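Local coordinates for Hut operon positive regulatory protein (Bacillus subtilis, PDB 4H4L) that binds hut operon mRNA in the presence of histidine, suppressing transcription termination and so switching on the genes for histidine utilization, at residues A[51-55]-A[75-80]; A[70-74]-A[144-148]. The protein carries 1 engineered substitution. All coordinates share one frame. Residue numbers count along the deposited sequence, not the author numbering.

Contact 1 of 2, residues A[51-55]-A[75-80]; sequences IAAIE and LYHATM. Engineered in segment 51-55: Ile51 (natural residue Val). With ZN (zinc ion), chain N; HIS (histidine), chain M.
Two helices packed side by side on one antiparallel sheet illustrate how a helical layer can serve as core and ligand wall at once. Helix 47-60 supplies residues 51-55 and helix 70-87 residues 75-80, both regular alpha-helix, with axes 10.5 Å apart at closest approach and directions 133° apart. The register sets Ile51 opposite Thr79 (CA to CA 6.8 Å) and Glu55 opposite Leu75 (7.2 Å). Ile51, engineered from the natural valine, is an mt rotamer pointing at the partner helix: its CG2 lies 3.9 Å from Tyr76 CD1, its CG1 4.0 Å from Thr79 CG2 and its CD1 3.9 Å from Met80 CE. One turn on, Ile54, also mt, brings CG2 to 4.2 Å from Leu75 CD1 and reaches Leu125 of the sheet below. Glu55 offers its backbone, CA standing 4.0 Å from Leu75 CD2. No hydrogen bond crosses; Thr79 OG1 instead bonds back to Leu75 O at 2.6 Å. The hydroxyl of Tyr76 bonds to Leu96 O of a second subunit. The bound histidine's amino N lies over one face of the Tyr76 ring, 3.3 Å from CE1, and His77 NE2 binds zinc at 2.1 Å.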
# COMPACT_ATOMS: atom_id res chain seq x y z
N ILE A 51 -9.17 16.72 -3.97
CA ILE A 51 -7.92 17.34 -4.38
C ILE A 51 -8.19 18.67 -5.14
O ILE A 51 -7.52 19.68 -4.90
CB ILE A 51 -7.09 16.33 -5.24
CG1 ILE A 51 -6.77 15.09 -4.40
CG2 ILE A 51 -5.85 16.97 -5.84
CD1 ILE A 51 -6.27 13.92 -5.22
N ALA A 52 -9.20 18.64 -6.02
CA ALA A 52 -9.55 19.72 -6.95
C ALA A 52 -10.09 20.95 -6.23
O ALA A 52 -9.55 22.05 -6.38
CB ALA A 52 -10.57 19.22 -7.97
N ALA A 53 -11.15 20.75 -5.43
CA ALA A 53 -11.65 21.77 -4.50
C ALA A 53 -10.51 22.49 -3.77
O ALA A 53 -10.42 23.72 -3.78
CB ALA A 53 -12.62 21.16 -3.49
N ILE A 54 -9.61 21.71 -3.18
CA ILE A 54 -8.51 22.27 -2.40
C ILE A 54 -7.51 23.01 -3.28
O ILE A 54 -6.95 23.99 -2.84
CB ILE A 54 -7.78 21.22 -1.56
CG1 ILE A 54 -8.69 20.68 -0.45
CG2 ILE A 54 -6.53 21.84 -0.93
CD1 ILE A 54 -8.11 19.46 0.26
N GLU A 55 -7.26 22.54 -4.50
CA GLU A 55 -6.31 23.21 -5.39
C GLU A 55 -6.91 24.56 -5.74
O GLU A 55 -6.26 25.62 -5.59
CB GLU A 55 -6.08 22.40 -6.65
CG GLU A 55 -4.93 22.88 -7.53
CD GLU A 55 -4.87 22.17 -8.88
OE1 GLU A 55 -5.71 21.28 -9.17
OE2 GLU A 55 -3.99 22.50 -9.69
N LEU A 75 1.51 21.35 -3.31
CA LEU A 75 0.15 21.27 -2.83
C LEU A 75 -0.50 19.94 -3.23
O LEU A 75 -1.32 19.37 -2.47
CB LEU A 75 -0.65 22.47 -3.28
CG LEU A 75 -2.15 22.49 -2.99
CD1 LEU A 75 -2.40 22.47 -1.51
CD2 LEU A 75 -2.74 23.71 -3.67
N TYR A 76 -0.09 19.40 -4.38
CA TYR A 76 -0.62 18.14 -4.79
C TYR A 76 -0.17 17.12 -3.77
O TYR A 76 -1.00 16.44 -3.13
CB TYR A 76 -0.18 17.74 -6.18
CG TYR A 76 -0.76 16.41 -6.57
CD1 TYR A 76 -2.14 16.28 -6.90
CD2 TYR A 76 0.04 15.26 -6.60
CE1 TYR A 76 -2.67 15.03 -7.24
CE2 TYR A 76 -0.47 14.03 -6.94
CZ TYR A 76 -1.81 13.92 -7.25
OH TYR A 76 -2.27 12.68 -7.57
N HIS A 77 1.13 17.10 -3.53
CA HIS A 77 1.69 16.11 -2.66
C HIS A 77 1.32 16.24 -1.22
O HIS A 77 1.17 15.21 -0.55
CB HIS A 77 3.18 16.02 -2.85
CG HIS A 77 3.56 15.28 -4.10
ND1 HIS A 77 3.55 13.95 -4.18
CD2 HIS A 77 3.92 15.74 -5.35
CE1 HIS A 77 3.89 13.57 -5.41
NE2 HIS A 77 4.14 14.66 -6.13
N ALA A 78 1.14 17.46 -0.74
CA ALA A 78 0.82 17.65 0.68
C ALA A 78 -0.57 17.10 0.94
O ALA A 78 -0.87 16.55 2.00
CB ALA A 78 0.90 19.10 1.07
N THR A 79 -1.40 17.22 -0.09
CA THR A 79 -2.74 16.69 -0.07
C THR A 79 -2.73 15.18 -0.04
O THR A 79 -3.46 14.61 0.79
CB THR A 79 -3.53 17.17 -1.28
OG1 THR A 79 -3.51 18.60 -1.31
CG2 THR A 79 -4.98 16.65 -1.23
N MET A 80 -1.96 14.53 -0.93
CA MET A 80 -1.86 13.05 -0.95
C MET A 80 -1.60 12.61 0.45
O MET A 80 -2.28 11.72 0.99
CB MET A 80 -0.68 12.50 -1.75
CG MET A 80 -0.76 12.62 -3.24
SD MET A 80 -1.54 11.17 -3.92
CE MET A 80 -3.22 11.82 -3.96
ZN ZN N . 5.16 14.47 -8.01
N HIS M . -2.10 15.65 -10.43
CA HIS M . -0.72 15.55 -9.91
C HIS M . -0.06 16.85 -10.10
O HIS M . -0.63 17.81 -9.60
CB HIS M . 0.10 14.46 -10.61
CG HIS M . 1.41 14.15 -9.91
ND1 HIS M . 1.83 12.88 -9.65
CD2 HIS M . 2.36 15.00 -9.38
CE1 HIS M . 3.00 12.93 -9.02
NE2 HIS M . 3.31 14.22 -8.85
OXT HIS M . 1.01 16.96 -10.71

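Contact 2 of 2, residues A[70-74]-A[144-148]. With ZN (zinc ion), chain N; HIS (histidine), chain M.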
# COMPACT_ATOMS: atom_id res chain seq x y z
N ARG A 70 5.69 24.33 -9.80
CA ARG A 70 6.33 24.25 -8.50
C ARG A 70 5.38 24.25 -7.30
O ARG A 70 5.43 23.34 -6.50
CB ARG A 70 7.37 25.37 -8.37
CG ARG A 70 7.92 25.52 -6.99
CD ARG A 70 9.20 26.34 -6.97
NE ARG A 70 10.07 25.81 -5.93
CZ ARG A 70 11.10 25.00 -6.16
NH1 ARG A 70 11.42 24.63 -7.41
NH2 ARG A 70 11.84 24.57 -5.13
N GLU A 71 4.51 25.25 -7.18
CA GLU A 71 3.69 25.38 -5.98
C GLU A 71 2.55 24.38 -5.99
O GLU A 71 2.06 23.98 -4.92
CB GLU A 71 3.12 26.79 -5.85
CG GLU A 71 4.16 27.90 -5.74
CD GLU A 71 3.79 28.93 -4.69
OE1 GLU A 71 2.59 29.19 -4.50
OE2 GLU A 71 4.69 29.51 -4.06
N SER A 72 2.13 23.99 -7.19
CA SER A 72 1.07 23.00 -7.32
C SER A 72 1.57 21.63 -6.94
O SER A 72 0.86 20.89 -6.27
CB SER A 72 0.54 22.95 -8.74
OG SER A 72 -0.21 24.10 -8.96
N HIS A 73 2.78 21.29 -7.36
CA HIS A 73 3.39 20.01 -6.99
C HIS A 73 3.51 19.82 -5.49
O HIS A 73 3.33 18.71 -4.99
CB HIS A 73 4.73 19.87 -7.65
CG HIS A 73 5.33 18.51 -7.49
ND1 HIS A 73 6.07 18.17 -6.43
CD2 HIS A 73 5.29 17.39 -8.31
CE1 HIS A 73 6.48 16.90 -6.55
NE2 HIS A 73 6.01 16.43 -7.71
N ALA A 74 3.78 20.89 -4.75
CA ALA A 74 3.85 20.81 -3.31
C ALA A 74 2.46 20.61 -2.77
O ALA A 74 2.22 19.78 -1.90
CB ALA A 74 4.45 22.10 -2.75
N GLY A 144 -1.12 16.63 5.91
CA GLY A 144 0.00 16.50 4.99
C GLY A 144 0.87 17.72 5.13
O GLY A 144 0.37 18.84 5.11
N ILE A 145 2.18 17.50 5.28
CA ILE A 145 3.13 18.60 5.42
C ILE A 145 4.23 18.52 4.38
O ILE A 145 4.99 17.57 4.35
CB ILE A 145 3.70 18.68 6.85
CG1 ILE A 145 2.58 19.14 7.80
CG2 ILE A 145 4.87 19.66 6.92
CD1 ILE A 145 2.69 18.69 9.24
N ASN A 146 4.31 19.53 3.52
CA ASN A 146 5.38 19.60 2.55
C ASN A 146 6.05 20.98 2.50
O ASN A 146 5.50 21.99 2.95
CB ASN A 146 4.81 19.24 1.20
CG ASN A 146 5.86 18.80 0.22
OD1 ASN A 146 7.00 18.49 0.57
ND2 ASN A 146 5.46 18.75 -1.04
N HIS A 147 7.26 21.03 1.96
CA HIS A 147 7.93 22.29 1.68
C HIS A 147 7.35 22.93 0.43
O HIS A 147 6.83 22.22 -0.45
CB HIS A 147 9.45 22.07 1.56
CG HIS A 147 9.85 21.11 0.47
ND1 HIS A 147 9.74 19.77 0.60
CD2 HIS A 147 10.40 21.33 -0.80
CE1 HIS A 147 10.22 19.16 -0.51
NE2 HIS A 147 10.61 20.11 -1.37
N ILE A 148 7.39 24.27 0.32
CA ILE A 148 6.77 24.89 -0.87
C ILE A 148 7.66 25.87 -1.64
O ILE A 148 8.38 25.51 -2.58
CB ILE A 148 5.35 25.45 -0.56
CG1 ILE A 148 4.65 25.93 -1.83
CG2 ILE A 148 5.40 26.53 0.51
CD1 ILE A 148 3.16 26.13 -1.67
OXT ILE A 148 7.65 27.06 -1.33
ZN ZN N . 5.16 14.47 -8.01
N HIS M . -2.10 15.65 -10.43
CA HIS M . -0.72 15.55 -9.91
C HIS M . -0.06 16.85 -10.10
O HIS M . -0.63 17.81 -9.60
CB HIS M . 0.10 14.46 -10.61
CG HIS M . 1.41 14.15 -9.91
ND1 HIS M . 1.83 12.88 -9.65
CD2 HIS M . 2.36 15.00 -9.38
CE1 HIS M . 3.00 12.93 -9.02
NE2 HIS M . 3.31 14.22 -8.85
OXT HIS M . 1.01 16.96 -10.71
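The zinc-histidine site of HutP begins on the first turns of helix 70-87, and this contact rests those turns against the C-terminal end of strand 137-147. The axes of helix 70-74 and strand 144-147 run 9.1 Å apart with directions 152° apart. Small Ala74 allows the near approach: its CB lies 3.3 Å from His147 O and 3.9 Å from Ile148 CG1, while its CA lies 3.5 Å from Asn146 ND2. Ile148, the last residue, buries most surface here and extends CD1 to 4.0 Å from Glu71 O. No hydrogen bond joins the segments; several polar side chains find partners outside them. Glu71 forms a salt bridge with Arg108, Arg70 bonds to Glu117 O of a third subunit, and His73 ND1 and His147 ND1 each pair with the other residue's counterpart in that subunit. The other ring nitrogen of His73, NE2, binds zinc at 2.1 Å. The bound histidine gives zinc its own NE2 at 2.0 Å, and His77 of the same helix and His138 of a second subunit complete the site. This is a helix packed on the outermost strand of the chain's antiparallel sheet, bearing two histidines of an intersubunit zinc site.

Both contacts are buried and share helix 70-87, which meets another helix in contact 1 and the chain's outermost strand in contact 2. The centre of contact 1 is about 7 Å from the centre of the chain, that of contact 2 about 11 Å. Contact 1 is mostly apolar; contact 2 combines one aliphatic patch with polar groups paired partly within the chain (Glu71 with Arg108) and partly with a third subunit. Their centres are about 9 Å apart, and Ala78 CB touches Asn146 CB at 3.9 Å. Because His73 and His77 are one helical turn apart, each contact contributes one ligand to the same zinc, illustrating that a single helix can couple core packing, subunit association and effector binding.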